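Local coordinates for protein glycerol kinase, putative (Plasmodium falciparum, PDB 2W40) that probably phosphorylates glycerol with ATP to give sn-glycerol 3-phosphate, the entry step of glycerol degradation, as a member of the FGGY kinase family, at residues T82-E86 / N186-T190; F134-F138 / Y356-S362; L289-C294 / Y305-S310; I347-F352 / I380-L384. One frame throughout, in Å; residues are numbered along the deposited sequence.

Strand 74-83 leads into the first half of contact 1, and the chain then runs through the loop 134-138, which opens contact 2, before 186-190 closes contact 1 within the N-terminal family region. Contacts 1 and 2 therefore cross. Contact 3 is a local hairpin, 289-294 with 305-310, lying wholly within the long excursion that contact 2 spans. Contact 4 starts at 347-352, just before 356-362 completes contact 2, and closes on helix 377-403, so these two cross as well. Contact 2 joins the N- and C-terminal family regions directly. Contacts 1 and 3 do so together through salt bridges from Arg85 and Arg189 to Glu308, whereas contact 4 lies apart, touching neither.

Contact 1 (T82-E86 / N186-T190); sequences TNQRE and NASRT
Bends at chi2 (-54°) and chi3 (-66°) fold the side chain of Arg189 back, placing its guanidinium at the end of Glu86 and flat against Arg85. Arg85, bent at chi3 alone, lies over one face of the Arg189 guanidinium, NH1 above its centre and 3.3 Å from Arg189 CZ. The two guanidinium planes are 25° apart and their centres 3.6 Å apart, a true stack. Arg189 turns its side to Glu86: NE lies 2.7 Å and NH2 2.9 Å from the single oxygen OE2, which sits in the guanidinium plane and is approached nearly in line with its own C-O bond. Farther along, Asn83 and Asn186 pair their amides reciprocally. Asn186 ND2 meets a lone pair of Asn83 OD1 at 3.0 Å, while Asn83 ND2 reaches Asn186 OD1 at 2.8 Å from above the carbonyl plane, and also bonds to the carbonyl of Gln84. A water accepts from Glu86 N at 2.9 Å and is bonded to Asn186 OD1 at 2.8 Å, tying the loop after strand 74-83 to helix 184-187. The stacked arginines share Glu308 OE1 of the C-terminal region as a further salt-bridge partner, and the backbone N of Arg85 is hydrogen-bonded to the bound glycerol. Two carboxylates, Glu86 and Glu308, probably offset the like charges of the stacked arginines. The double grip on OE2 anchors one oxygen of Glu86 while OE1 bonds to glycerol, and together these bonds probably limit the rotation of the carboxylate.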
loop_
_atom_site.group_PDB
_atom_site.type_symbol
_atom_site.label_atom_id
_atom_site.label_comp_id
_atom_site.label_asym_id
_atom_site.label_seq_id
_atom_site.Cartn_x
_atom_site.Cartn_y
_atom_site.Cartn_z
ATOM N N THR C 82 24.308 -2.253 -25.993
ATOM C CA THR C 82 22.868 -2.219 -25.890
ATOM C C THR C 82 22.458 -1.471 -24.662
ATOM O O THR C 82 23.272 -1.280 -23.754
ATOM C CB THR C 82 22.296 -3.682 -25.976
ATOM O OG1 THR C 82 20.905 -3.606 -26.200
ATOM C CG2 THR C 82 22.648 -4.528 -24.763
ATOM N N ASN C 83 21.226 -1.004 -24.641
ATOM C CA ASN C 83 20.883 0.022 -23.647
ATOM C C ASN C 83 19.414 0.187 -23.432
ATOM O O ASN C 83 18.617 -0.087 -24.314
ATOM C CB ASN C 83 21.353 1.390 -24.207
ATOM C CG ASN C 83 20.702 1.697 -25.584
ATOM O OD1 ASN C 83 21.076 1.075 -26.609
ATOM N ND2 ASN C 83 19.772 2.752 -25.637
ATOM N N GLN C 84 19.069 0.624 -22.227
ATOM C CA GLN C 84 17.757 1.133 -21.905
ATOM C C GLN C 84 17.406 2.200 -22.985
ATOM O O GLN C 84 18.217 3.129 -23.259
ATOM C CB GLN C 84 17.799 1.794 -20.509
ATOM C CG GLN C 84 18.917 2.783 -20.271
ATOM C CD GLN C 84 18.655 3.811 -19.160
ATOM O OE1 GLN C 84 17.510 4.205 -18.924
ATOM N NE2 GLN C 84 19.732 4.308 -18.558
ATOM N N ARG C 85 16.251 2.033 -23.592
ATOM C CA ARG C 85 15.812 2.855 -24.691
ATOM C C ARG C 85 15.129 4.157 -24.117
ATOM O O ARG C 85 14.875 4.207 -22.899
ATOM C CB ARG C 85 14.889 2.068 -25.556
ATOM C CG ARG C 85 15.538 0.796 -26.155
ATOM C CD ARG C 85 14.537 -0.181 -26.871
ATOM N NE ARG C 85 13.535 -0.549 -25.902
ATOM C CZ ARG C 85 12.355 -1.096 -26.197
ATOM N NH1 ARG C 85 12.092 -1.480 -27.446
ATOM N NH2 ARG C 85 11.414 -1.197 -25.270
ATOM N N GLU C 86 14.796 5.103 -25.017
ATOM C CA GLU C 86 13.995 6.303 -24.789
ATOM C C GLU C 86 14.684 7.359 -23.903
ATOM O O GLU C 86 14.562 8.533 -24.127
ATOM C CB GLU C 86 12.614 6.018 -24.269
ATOM C CG GLU C 86 11.709 5.174 -25.189
ATOM C CD GLU C 86 11.791 3.668 -24.941
ATOM O OE1 GLU C 86 12.274 3.246 -23.860
ATOM O OE2 GLU C 86 11.340 2.878 -25.813
ATOM N N ASN C 186 17.096 2.197 -31.738
ATOM C CA ASN C 186 17.034 3.298 -30.814
ATOM C C ASN C 186 16.388 4.542 -31.426
ATOM O O ASN C 186 15.588 5.200 -30.749
ATOM C CB ASN C 186 18.424 3.624 -30.281
ATOM C CG ASN C 186 18.801 2.733 -29.058
ATOM O OD1 ASN C 186 18.189 2.853 -27.991
ATOM N ND2 ASN C 186 19.810 1.916 -29.205
ATOM N N ALA C 187 16.695 4.815 -32.692
ATOM C CA ALA C 187 16.089 5.975 -33.366
ATOM C C ALA C 187 14.563 5.834 -33.406
ATOM O O ALA C 187 13.834 6.849 -33.380
ATOM C CB ALA C 187 16.647 6.236 -34.759
ATOM N N SER C 188 14.052 4.605 -33.496
ATOM C CA SER C 188 12.604 4.351 -33.612
ATOM C C SER C 188 11.825 4.623 -32.278
ATOM O O SER C 188 10.596 4.589 -32.264
ATOM C CB SER C 188 12.372 2.928 -34.091
ATOM O OG SER C 188 12.463 1.990 -33.035
ATOM N N ARG C 189 12.631 4.893 -31.198
ATOM C CA ARG C 189 12.119 5.067 -29.855
ATOM C C ARG C 189 12.043 6.540 -29.439
ATOM O O ARG C 189 11.829 6.903 -28.276
ATOM C CB ARG C 189 12.940 4.302 -28.859
ATOM C CG ARG C 189 13.149 2.866 -29.257
ATOM C CD ARG C 189 11.877 2.105 -29.544
ATOM N NE ARG C 189 11.051 1.931 -28.332
ATOM C CZ ARG C 189 10.102 1.027 -28.132
ATOM N NH1 ARG C 189 9.693 0.208 -29.111
ATOM N NH2 ARG C 189 9.537 0.911 -26.940
ATOM N N THR C 190 12.300 7.380 -30.418
ATOM C CA THR C 190 12.466 8.830 -30.137
ATOM C C THR C 190 11.202 9.692 -30.429
ATOM O O THR C 190 11.108 10.837 -29.875
ATOM C CB THR C 190 13.650 9.403 -31.000
ATOM O OG1 THR C 190 13.293 9.330 -32.380
ATOM C CG2 THR C 190 15.043 8.815 -30.672
HETATM O O HOH W 1 16.055 4.630 -27.619
#

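Contact 2 (F134-F138 / Y356-S362); sequences FNTYF and YAPRWRS
An Asx turn in the loop between helices 123-130 and 140-149 carries Tyr137 across to the loop 356-362, joining the N- and C-terminal family regions beside the glycerol site. Asn135 OD1 shapes the turn by accepting from two backbone nitrogens, Tyr137 N and Phe138 N, each at 2.9 Å; the second bond is nearly straight, at 172°. From this turn the Tyr137 ring projects with CG opposite the backbone N (chi1 174°) and enters a corner formed by two aromatic residues. Tyr356 presents its CD1-CE1 edge to one face of Tyr137, a T-shaped stack with perpendicular planes and centroids 5.3 Å apart. Trp360 contributes the rim of its six-membered ring, CH2 standing 3.7 Å from Tyr137 CD2. The indole is itself held by a hydrogen bond from NE1 to the carbonyl of Gly288, and one of its faces lies on the Tyr356-Ala357 peptide. With the ring wedged in this way, Tyr137 OH is hydrogen-bonded to glycerol, so this packing between the two family regions probably helps to place a residue that contacts the bound glycerol. Beside the aromatic cluster, Thr136 CG2 rests 3.9 Å from Ser362 CB. Tyr356 OH, also bonded to Ser353 OG, joins a water at 2.7 Å, and that same water lies 3.0 Å from Thr136 OG1, bridging the two loops.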
loop_
_atom_site.group_PDB
_atom_site.type_symbol
_atom_site.label_atom_id
_atom_site.label_comp_id
_atom_site.label_asym_id
_atom_site.label_seq_id
_atom_site.Cartn_x
_atom_site.Cartn_y
_atom_site.Cartn_z
ATOM N N PHE C 134 1.505 10.035 -29.475
ATOM C CA PHE C 134 2.192 10.785 -28.420
ATOM C C PHE C 134 2.005 10.032 -27.117
ATOM O O PHE C 134 0.902 9.570 -26.776
ATOM C CB PHE C 134 1.562 12.200 -28.255
ATOM C CG PHE C 134 1.801 13.164 -29.419
ATOM C CD1 PHE C 134 2.860 13.022 -30.337
ATOM C CD2 PHE C 134 0.956 14.240 -29.620
ATOM C CE1 PHE C 134 3.072 13.945 -31.410
ATOM C CE2 PHE C 134 1.190 15.113 -30.719
ATOM C CZ PHE C 134 2.250 15.020 -31.518
ATOM N N ASN C 135 3.081 10.037 -26.321
ATOM C CA ASN C 135 3.076 9.444 -25.013
ATOM C C ASN C 135 4.168 10.058 -24.141
ATOM O O ASN C 135 4.942 10.860 -24.627
ATOM C CB ASN C 135 3.168 7.909 -25.140
ATOM C CG ASN C 135 4.437 7.464 -25.831
ATOM O OD1 ASN C 135 5.558 8.018 -25.513
ATOM N ND2 ASN C 135 4.321 6.429 -26.707
ATOM N N THR C 136 4.203 9.660 -22.885
ATOM C CA THR C 136 5.194 10.171 -21.944
ATOM C C THR C 136 6.502 9.404 -21.974
ATOM O O THR C 136 7.452 9.754 -21.219
ATOM C CB THR C 136 4.699 10.186 -20.487
ATOM O OG1 THR C 136 4.438 8.840 -20.145
ATOM C CG2 THR C 136 3.379 11.000 -20.338
ATOM N N TYR C 137 6.521 8.366 -22.811
ATOM C CA TYR C 137 7.487 7.221 -22.762
ATOM C C TYR C 137 8.689 7.497 -23.724
ATOM O O TYR C 137 9.875 7.344 -23.319
ATOM C CB TYR C 137 6.687 5.989 -23.195
ATOM C CG TYR C 137 7.442 4.689 -23.371
ATOM C CD1 TYR C 137 8.572 4.368 -22.588
ATOM C CD2 TYR C 137 6.944 3.759 -24.206
ATOM C CE1 TYR C 137 9.216 3.080 -22.769
ATOM C CE2 TYR C 137 7.588 2.555 -24.406
ATOM C CZ TYR C 137 8.684 2.197 -23.650
ATOM O OH TYR C 137 9.265 0.951 -23.877
ATOM N N PHE C 138 8.377 7.835 -24.995
ATOM C CA PHE C 138 9.389 8.160 -26.025
ATOM C C PHE C 138 10.192 9.400 -25.740
ATOM O O PHE C 138 9.853 10.121 -24.863
ATOM C CB PHE C 138 8.782 8.101 -27.382
ATOM C CG PHE C 138 8.604 6.691 -27.934
ATOM C CD1 PHE C 138 8.520 5.574 -27.109
ATOM C CD2 PHE C 138 8.627 6.500 -29.309
ATOM C CE1 PHE C 138 8.400 4.277 -27.672
ATOM C CE2 PHE C 138 8.485 5.221 -29.879
ATOM C CZ PHE C 138 8.317 4.129 -29.033
ATOM N N TYR C 356 1.230 1.854 -19.325
ATOM C CA TYR C 356 1.741 1.857 -20.713
ATOM C C TYR C 356 0.828 0.988 -21.537
ATOM O O TYR C 356 -0.424 1.238 -21.537
ATOM C CB TYR C 356 3.210 1.435 -20.708
ATOM C CG TYR C 356 4.154 2.416 -19.945
ATOM C CD1 TYR C 356 5.107 3.073 -20.546
ATOM C CD2 TYR C 356 4.047 2.516 -18.504
ATOM C CE1 TYR C 356 5.943 3.995 -19.751
ATOM C CE2 TYR C 356 4.799 3.380 -17.714
ATOM C CZ TYR C 356 5.757 4.150 -18.430
ATOM O OH TYR C 356 6.659 5.016 -17.906
ATOM N N ALA C 357 1.390 -0.023 -22.250
ATOM C CA ALA C 357 0.516 -0.750 -23.154
ATOM C C ALA C 357 -0.455 -1.665 -22.357
ATOM O O ALA C 357 -0.041 -2.290 -21.382
ATOM C CB ALA C 357 1.321 -1.539 -24.231
ATOM N N PRO C 358 -1.683 -1.856 -22.871
ATOM C CA PRO C 358 -2.296 -1.235 -24.098
ATOM C C PRO C 358 -3.183 -0.023 -23.826
ATOM O O PRO C 358 -3.700 0.588 -24.787
ATOM C CB PRO C 358 -3.174 -2.349 -24.651
ATOM C CG PRO C 358 -3.654 -3.112 -23.492
ATOM C CD PRO C 358 -2.555 -2.975 -22.416
ATOM N N ARG C 359 -3.377 0.317 -22.543
ATOM C CA ARG C 359 -4.342 1.403 -22.178
ATOM C C ARG C 359 -3.797 2.822 -22.303
ATOM O O ARG C 359 -4.566 3.769 -22.510
ATOM C CB ARG C 359 -4.912 1.171 -20.782
ATOM C CG ARG C 359 -5.532 -0.234 -20.582
ATOM C CD ARG C 359 -6.260 -0.291 -19.275
ATOM N NE ARG C 359 -6.789 -1.629 -18.936
ATOM C CZ ARG C 359 -7.957 -1.900 -18.416
ATOM N NH1 ARG C 359 -8.855 -0.922 -18.276
ATOM N NH2 ARG C 359 -8.241 -3.128 -18.044
ATOM N N TRP C 360 -2.493 2.960 -22.078
ATOM C CA TRP C 360 -1.817 4.248 -22.255
ATOM C C TRP C 360 -2.561 5.356 -21.445
ATOM O O TRP C 360 -3.079 6.337 -21.994
ATOM C CB TRP C 360 -1.687 4.624 -23.721
ATOM C CG TRP C 360 -0.715 3.659 -24.386
ATOM C CD1 TRP C 360 -1.047 2.585 -25.253
ATOM C CD2 TRP C 360 0.721 3.587 -24.222
ATOM N NE1 TRP C 360 0.081 1.925 -25.621
ATOM C CE2 TRP C 360 1.164 2.441 -24.945
ATOM C CE3 TRP C 360 1.663 4.314 -23.482
ATOM C CZ2 TRP C 360 2.492 2.089 -25.008
ATOM C CZ3 TRP C 360 2.970 3.950 -23.534
ATOM C CH2 TRP C 360 3.379 2.846 -24.291
ATOM N N ARG C 361 -2.523 5.202 -20.126
ATOM C CA ARG C 361 -3.149 6.162 -19.222
ATOM C C ARG C 361 -2.074 6.729 -18.319
ATOM O O ARG C 361 -1.738 6.168 -17.294
ATOM C CB ARG C 361 -4.241 5.413 -18.459
ATOM C CG ARG C 361 -5.414 5.124 -19.295
ATOM C CD ARG C 361 -6.244 6.393 -19.702
ATOM N NE ARG C 361 -6.807 7.065 -18.519
ATOM C CZ ARG C 361 -8.041 6.846 -18.031
ATOM N NH1 ARG C 361 -8.886 5.979 -18.576
ATOM N NH2 ARG C 361 -8.396 7.478 -16.928
ATOM N N SER C 362 -1.577 7.898 -18.673
ATOM C CA SER C 362 -0.499 8.522 -17.905
ATOM C C SER C 362 -1.045 9.123 -16.576
ATOM O O SER C 362 -0.256 9.512 -15.760
ATOM C CB SER C 362 0.090 9.762 -18.714
ATOM O OG SER C 362 -0.929 10.698 -19.081
HETATM O O HOH W 2 6.855 7.392 -19.143
#

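Contact 3 (L289-C294 / Y305-S310); sequences LITTIC and YALEGS. With EDO (1,2-ethanediol), chain B.
The antiparallel beta hairpin of strands 290-295 and 304-311 forms one edge of the mixed sheet of the C-terminal actin-like domain, with strand 290-295 outermost, and its two strands are joined by two reciprocal pairs of backbone bonds. Ile290 and Glu308 make one pair: Ile290 N donates to Glu308 O at 2.9 Å, almost straight at 172°, and Glu308 N returns the bond to Ile290 O. Thr292 and Ala306 repeat the pattern, with 3.0 Å from Thr292 N to Ala306 O and a more bent bond back from Ala306 N, at 143°. Thr291 and Leu307 form the non-hydrogen-bonded pair between them, and their outward-facing backbones turn to other partners, Thr291 to Gly131 and Leu307 to Ile276 of the next strand. Just before the hairpin, Leu289 O receives a hydrogen bond from O1 of a 1,2-ethanediol, 2.7 Å away. The polar side chains, though buried, also find partners: Thr291 OG1 is bonded to the carbonyl of Val283, Thr292 OG1 to Ser188 OG, and Tyr305 OH to the carbonyl of Ile195. Glu308 stretches out from the same face as Ile290, Thr292 and Ala306, with OE1 directed to the arginines of contact 1. Ser310 OG donates to its other oxygen, OE2, over 2.7 Å from the anti side, tilted about 29° out of the carboxylate plane, so both oxygens are held. On that face Thr292 CG2 lies 3.9 Å from Ala306 CB. Ala306 CB also lies 4.0 Å from Cys294 CB.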
loop_
_atom_site.group_PDB
_atom_site.type_symbol
_atom_site.label_atom_id
_atom_site.label_comp_id
_atom_site.label_asym_id
_atom_site.label_seq_id
_atom_site.Cartn_x
_atom_site.Cartn_y
_atom_site.Cartn_z
ATOM N N LEU C 289 -0.643 -1.307 -29.172
ATOM C CA LEU C 289 0.719 -1.761 -29.282
ATOM C C LEU C 289 1.505 -0.764 -30.157
ATOM O O LEU C 289 0.966 -0.000 -30.961
ATOM C CB LEU C 289 0.690 -3.178 -29.885
ATOM C CG LEU C 289 -0.072 -4.273 -29.070
ATOM C CD1 LEU C 289 0.071 -5.660 -29.645
ATOM C CD2 LEU C 289 0.445 -4.366 -27.574
ATOM N N ILE C 290 2.798 -0.720 -29.939
ATOM C CA ILE C 290 3.682 0.207 -30.681
ATOM C C ILE C 290 4.366 -0.525 -31.848
ATOM O O ILE C 290 4.835 -1.646 -31.680
ATOM C CB ILE C 290 4.773 0.743 -29.717
ATOM C CG1 ILE C 290 4.187 1.715 -28.648
ATOM C CG2 ILE C 290 5.971 1.414 -30.517
ATOM C CD1 ILE C 290 5.167 2.243 -27.725
ATOM N N THR C 291 4.382 0.098 -33.007
ATOM C CA THR C 291 5.141 -0.397 -34.185
ATOM C C THR C 291 6.588 0.045 -34.071
ATOM O O THR C 291 6.810 1.257 -33.915
ATOM C CB THR C 291 4.563 0.199 -35.483
ATOM O OG1 THR C 291 3.207 -0.071 -35.498
ATOM C CG2 THR C 291 5.250 -0.337 -36.736
ATOM N N THR C 292 7.531 -0.875 -34.049
ATOM C CA THR C 292 8.929 -0.534 -33.891
ATOM C C THR C 292 9.802 -1.355 -34.882
ATOM O O THR C 292 9.297 -2.194 -35.629
ATOM C CB THR C 292 9.352 -0.737 -32.406
ATOM O OG1 THR C 292 10.608 -0.126 -32.194
ATOM C CG2 THR C 292 9.415 -2.303 -32.075
ATOM N N ILE C 293 11.041 -0.987 -34.960
ATOM C CA ILE C 293 12.003 -1.699 -35.778
ATOM C C ILE C 293 12.514 -2.888 -34.918
ATOM O O ILE C 293 12.886 -2.658 -33.729
ATOM C CB ILE C 293 13.229 -0.878 -36.167
ATOM C CG1 ILE C 293 12.891 0.362 -36.995
ATOM C CG2 ILE C 293 14.251 -1.799 -36.849
ATOM C CD1 ILE C 293 12.323 0.078 -38.280
ATOM N N CYS C 294 12.445 -4.131 -35.406
ATOM C CA CYS C 294 13.062 -5.234 -34.706
ATOM C C CYS C 294 14.596 -5.243 -34.863
ATOM O O CYS C 294 15.352 -5.249 -33.856
ATOM C CB CYS C 294 12.458 -6.545 -35.158
ATOM S SG CYS C 294 12.610 -7.890 -33.944
ATOM N N TYR C 305 10.392 -5.600 -38.835
ATOM C CA TYR C 305 9.544 -4.842 -37.931
ATOM C C TYR C 305 8.999 -5.696 -36.809
ATOM O O TYR C 305 9.047 -6.890 -36.839
ATOM C CB TYR C 305 8.428 -4.163 -38.734
ATOM C CG TYR C 305 8.924 -3.056 -39.555
ATOM C CD1 TYR C 305 9.035 -1.777 -38.995
ATOM C CD2 TYR C 305 9.283 -3.228 -40.900
ATOM C CE1 TYR C 305 9.480 -0.712 -39.776
ATOM C CE2 TYR C 305 9.691 -2.161 -41.728
ATOM C CZ TYR C 305 9.802 -0.891 -41.174
ATOM O OH TYR C 305 10.289 0.181 -41.867
ATOM N N ALA C 306 8.382 -5.032 -35.849
ATOM C CA ALA C 306 7.831 -5.678 -34.666
ATOM C C ALA C 306 6.632 -4.865 -34.168
ATOM O O ALA C 306 6.460 -3.671 -34.487
ATOM C CB ALA C 306 8.818 -5.879 -33.566
ATOM N N LEU C 307 5.806 -5.531 -33.404
ATOM C CA LEU C 307 4.736 -4.942 -32.530
ATOM C C LEU C 307 5.218 -5.142 -31.139
ATOM O O LEU C 307 5.761 -6.193 -30.817
ATOM C CB LEU C 307 3.367 -5.558 -32.775
ATOM C CG LEU C 307 2.576 -5.001 -33.881
ATOM C CD1 LEU C 307 1.204 -5.787 -34.074
ATOM C CD2 LEU C 307 2.257 -3.497 -33.781
ATOM N N GLU C 308 5.080 -4.139 -30.309
ATOM C CA GLU C 308 5.605 -4.210 -28.945
ATOM C C GLU C 308 4.570 -3.744 -27.927
ATOM O O GLU C 308 3.885 -2.716 -28.093
ATOM C CB GLU C 308 6.833 -3.294 -28.731
ATOM C CG GLU C 308 7.317 -3.180 -27.249
ATOM C CD GLU C 308 8.619 -2.414 -27.016
ATOM O OE1 GLU C 308 9.492 -2.414 -27.933
ATOM O OE2 GLU C 308 8.744 -1.847 -25.920
ATOM N N GLY C 309 4.512 -4.515 -26.850
ATOM C CA GLY C 309 3.763 -4.233 -25.641
ATOM C C GLY C 309 4.700 -3.981 -24.519
ATOM O O GLY C 309 5.512 -4.818 -24.181
ATOM N N SER C 310 4.618 -2.760 -23.972
ATOM C CA SER C 310 5.540 -2.280 -22.938
ATOM C C SER C 310 4.830 -2.117 -21.600
ATOM O O SER C 310 3.757 -1.584 -21.561
ATOM C CB SER C 310 6.124 -0.909 -23.363
ATOM O OG SER C 310 6.506 -0.821 -24.759
HETATM C C1 EDO B . -0.131 2.898 -30.856
HETATM O O1 EDO B . -1.087 1.816 -30.951
HETATM C C2 EDO B . 0.248 3.199 -29.431
HETATM O O2 EDO B . 1.130 4.239 -29.378
#

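Contact 4 (I347-F352 / I380-L384); sequences IFVPAF and IVRAL
Phe348 lays its ring along helix 377-403, touching it from CB to tip. CB starts the contact, 3.7 Å from Ala383 CB and close to the backbone N of Leu384. With CG turned opposite the backbone N (chi1 -161°), the ring runs alongside the Leu384 side chain, the two pointing the same way. CD1 comes to the carbonyl oxygen of Ile380, which lies at the ring edge, and at the same time meets Leu384 CB at 3.8 Å. Next along that edge, CE1 packs 3.9 Å from Ile380 CG2. At the tip, Phe348 CZ is 4.0 Å from Leu384 CD1. This methyl covers one face of the ring in a CH-pi contact, 18° off the normal through the centroid. The same methyl also touches the edge of Phe352 at CE2, and Pro350, the centre of an inverse gamma turn, sets its CG against the carbonyl oxygen of Leu384. A water adds a polar link: it accepts from Phe348 N at 2.8 Å and is hydrogen-bonded to Ala383 O at 2.8 Å, joining the strand backbone to the helix backbone. Strand 347-349 and this segment of the helix run at 52° to each other. The strand pairs antiparallel with strand 366-371, whose Ala366 and Ile368 also pack on Phe348, while Ile347 and Val349 turn to helix 482-500. Met371 and Phe373 of the second subunit approach Phe352, so the contact packs the two-stranded sheet on helix 377-403, next to the second subunit.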
loop_
_atom_site.group_PDB
_atom_site.type_symbol
_atom_site.label_atom_id
_atom_site.label_comp_id
_atom_site.label_asym_id
_atom_site.label_seq_id
_atom_site.Cartn_x
_atom_site.Cartn_y
_atom_site.Cartn_z
ATOM N N ILE C 347 -5.420 -6.534 -4.678
ATOM C CA ILE C 347 -4.980 -6.262 -6.008
ATOM C C ILE C 347 -4.124 -5.054 -5.934
ATOM O O ILE C 347 -4.462 -4.055 -5.267
ATOM C CB ILE C 347 -6.157 -6.053 -7.018
ATOM C CG1 ILE C 347 -7.035 -7.283 -7.041
ATOM C CG2 ILE C 347 -5.666 -5.574 -8.385
ATOM C CD1 ILE C 347 -8.289 -7.145 -7.629
ATOM N N PHE C 348 -3.073 -5.098 -6.694
ATOM C CA PHE C 348 -2.074 -3.983 -6.777
ATOM C C PHE C 348 -1.980 -3.591 -8.240
ATOM O O PHE C 348 -1.454 -4.367 -9.035
ATOM C CB PHE C 348 -0.708 -4.450 -6.238
ATOM C CG PHE C 348 0.271 -3.349 -5.847
ATOM C CD1 PHE C 348 1.140 -3.569 -4.823
ATOM C CD2 PHE C 348 0.390 -2.173 -6.521
ATOM C CE1 PHE C 348 2.069 -2.648 -4.491
ATOM C CE2 PHE C 348 1.260 -1.202 -6.128
ATOM C CZ PHE C 348 2.142 -1.460 -5.115
ATOM N N VAL C 349 -2.473 -2.399 -8.576
ATOM C CA VAL C 349 -2.386 -1.935 -9.938
ATOM C C VAL C 349 -1.061 -1.184 -10.021
ATOM O O VAL C 349 -0.991 -0.098 -9.507
ATOM C CB VAL C 349 -3.594 -1.059 -10.371
ATOM C CG1 VAL C 349 -3.411 -0.521 -11.785
ATOM C CG2 VAL C 349 -4.911 -1.786 -10.177
ATOM N N PRO C 350 0.015 -1.816 -10.582
ATOM C CA PRO C 350 1.391 -1.287 -10.466
ATOM C C PRO C 350 1.570 -0.209 -11.591
ATOM O O PRO C 350 1.834 -0.553 -12.821
ATOM C CB PRO C 350 2.295 -2.534 -10.734
ATOM C CG PRO C 350 1.350 -3.714 -10.873
ATOM C CD PRO C 350 0.027 -3.068 -11.330
ATOM N N ALA C 351 1.237 1.003 -11.232
ATOM C CA ALA C 351 1.060 2.144 -12.226
ATOM C C ALA C 351 1.846 3.347 -11.692
ATOM O O ALA C 351 1.414 4.463 -11.801
ATOM C CB ALA C 351 -0.387 2.495 -12.541
ATOM N N PHE C 352 3.030 3.077 -11.155
ATOM C CA PHE C 352 3.804 4.155 -10.522
ATOM C C PHE C 352 4.120 5.265 -11.526
ATOM O O PHE C 352 4.184 6.460 -11.157
ATOM C CB PHE C 352 5.075 3.682 -9.911
ATOM C CG PHE C 352 4.927 2.781 -8.752
ATOM C CD1 PHE C 352 4.658 3.273 -7.505
ATOM C CD2 PHE C 352 5.024 1.362 -8.911
ATOM C CE1 PHE C 352 4.519 2.457 -6.436
ATOM C CE2 PHE C 352 4.874 0.577 -7.874
ATOM C CZ PHE C 352 4.593 1.115 -6.632
ATOM N N ILE C 380 1.009 -8.190 -0.351
ATOM C CA ILE C 380 1.202 -6.963 -1.175
ATOM C C ILE C 380 2.231 -7.209 -2.265
ATOM O O ILE C 380 2.049 -6.823 -3.397
ATOM C CB ILE C 380 1.547 -5.748 -0.276
ATOM C CG1 ILE C 380 0.365 -5.512 0.729
ATOM C CG2 ILE C 380 2.021 -4.543 -1.105
ATOM C CD1 ILE C 380 0.676 -4.464 1.894
ATOM N N VAL C 381 3.345 -7.825 -1.865
ATOM C CA VAL C 381 4.386 -8.256 -2.824
ATOM C C VAL C 381 3.826 -9.162 -3.920
ATOM O O VAL C 381 4.007 -8.880 -5.131
ATOM C CB VAL C 381 5.595 -8.905 -2.044
ATOM C CG1 VAL C 381 6.605 -9.542 -3.061
ATOM C CG2 VAL C 381 6.217 -7.861 -1.181
ATOM N N ARG C 382 3.111 -10.206 -3.522
ATOM C CA ARG C 382 2.476 -11.130 -4.482
ATOM C C ARG C 382 1.537 -10.402 -5.408
ATOM O O ARG C 382 1.512 -10.685 -6.582
ATOM C CB ARG C 382 1.774 -12.297 -3.739
ATOM C CG ARG C 382 1.141 -13.244 -4.689
ATOM C CD ARG C 382 0.458 -14.433 -4.066
ATOM N NE ARG C 382 -0.194 -15.056 -5.186
ATOM C CZ ARG C 382 0.139 -16.180 -5.793
ATOM N NH1 ARG C 382 1.027 -17.032 -5.262
ATOM N NH2 ARG C 382 -0.489 -16.478 -6.905
ATOM N N ALA C 383 0.802 -9.423 -4.874
ATOM C CA ALA C 383 -0.247 -8.761 -5.672
ATOM C C ALA C 383 0.500 -7.939 -6.782
ATOM O O ALA C 383 0.063 -7.804 -7.911
ATOM C CB ALA C 383 -1.156 -7.797 -4.744
ATOM N N LEU C 384 1.627 -7.322 -6.387
ATOM C CA LEU C 384 2.403 -6.492 -7.383
ATOM C C LEU C 384 2.841 -7.454 -8.560
ATOM O O LEU C 384 2.647 -7.145 -9.741
ATOM C CB LEU C 384 3.581 -5.754 -6.807
ATOM C CG LEU C 384 4.350 -4.925 -7.816
ATOM C CD1 LEU C 384 4.779 -3.542 -7.317
ATOM C CD2 LEU C 384 5.537 -5.712 -8.413
HETATM O O HOH W 3 -2.642 -7.297 -8.417
#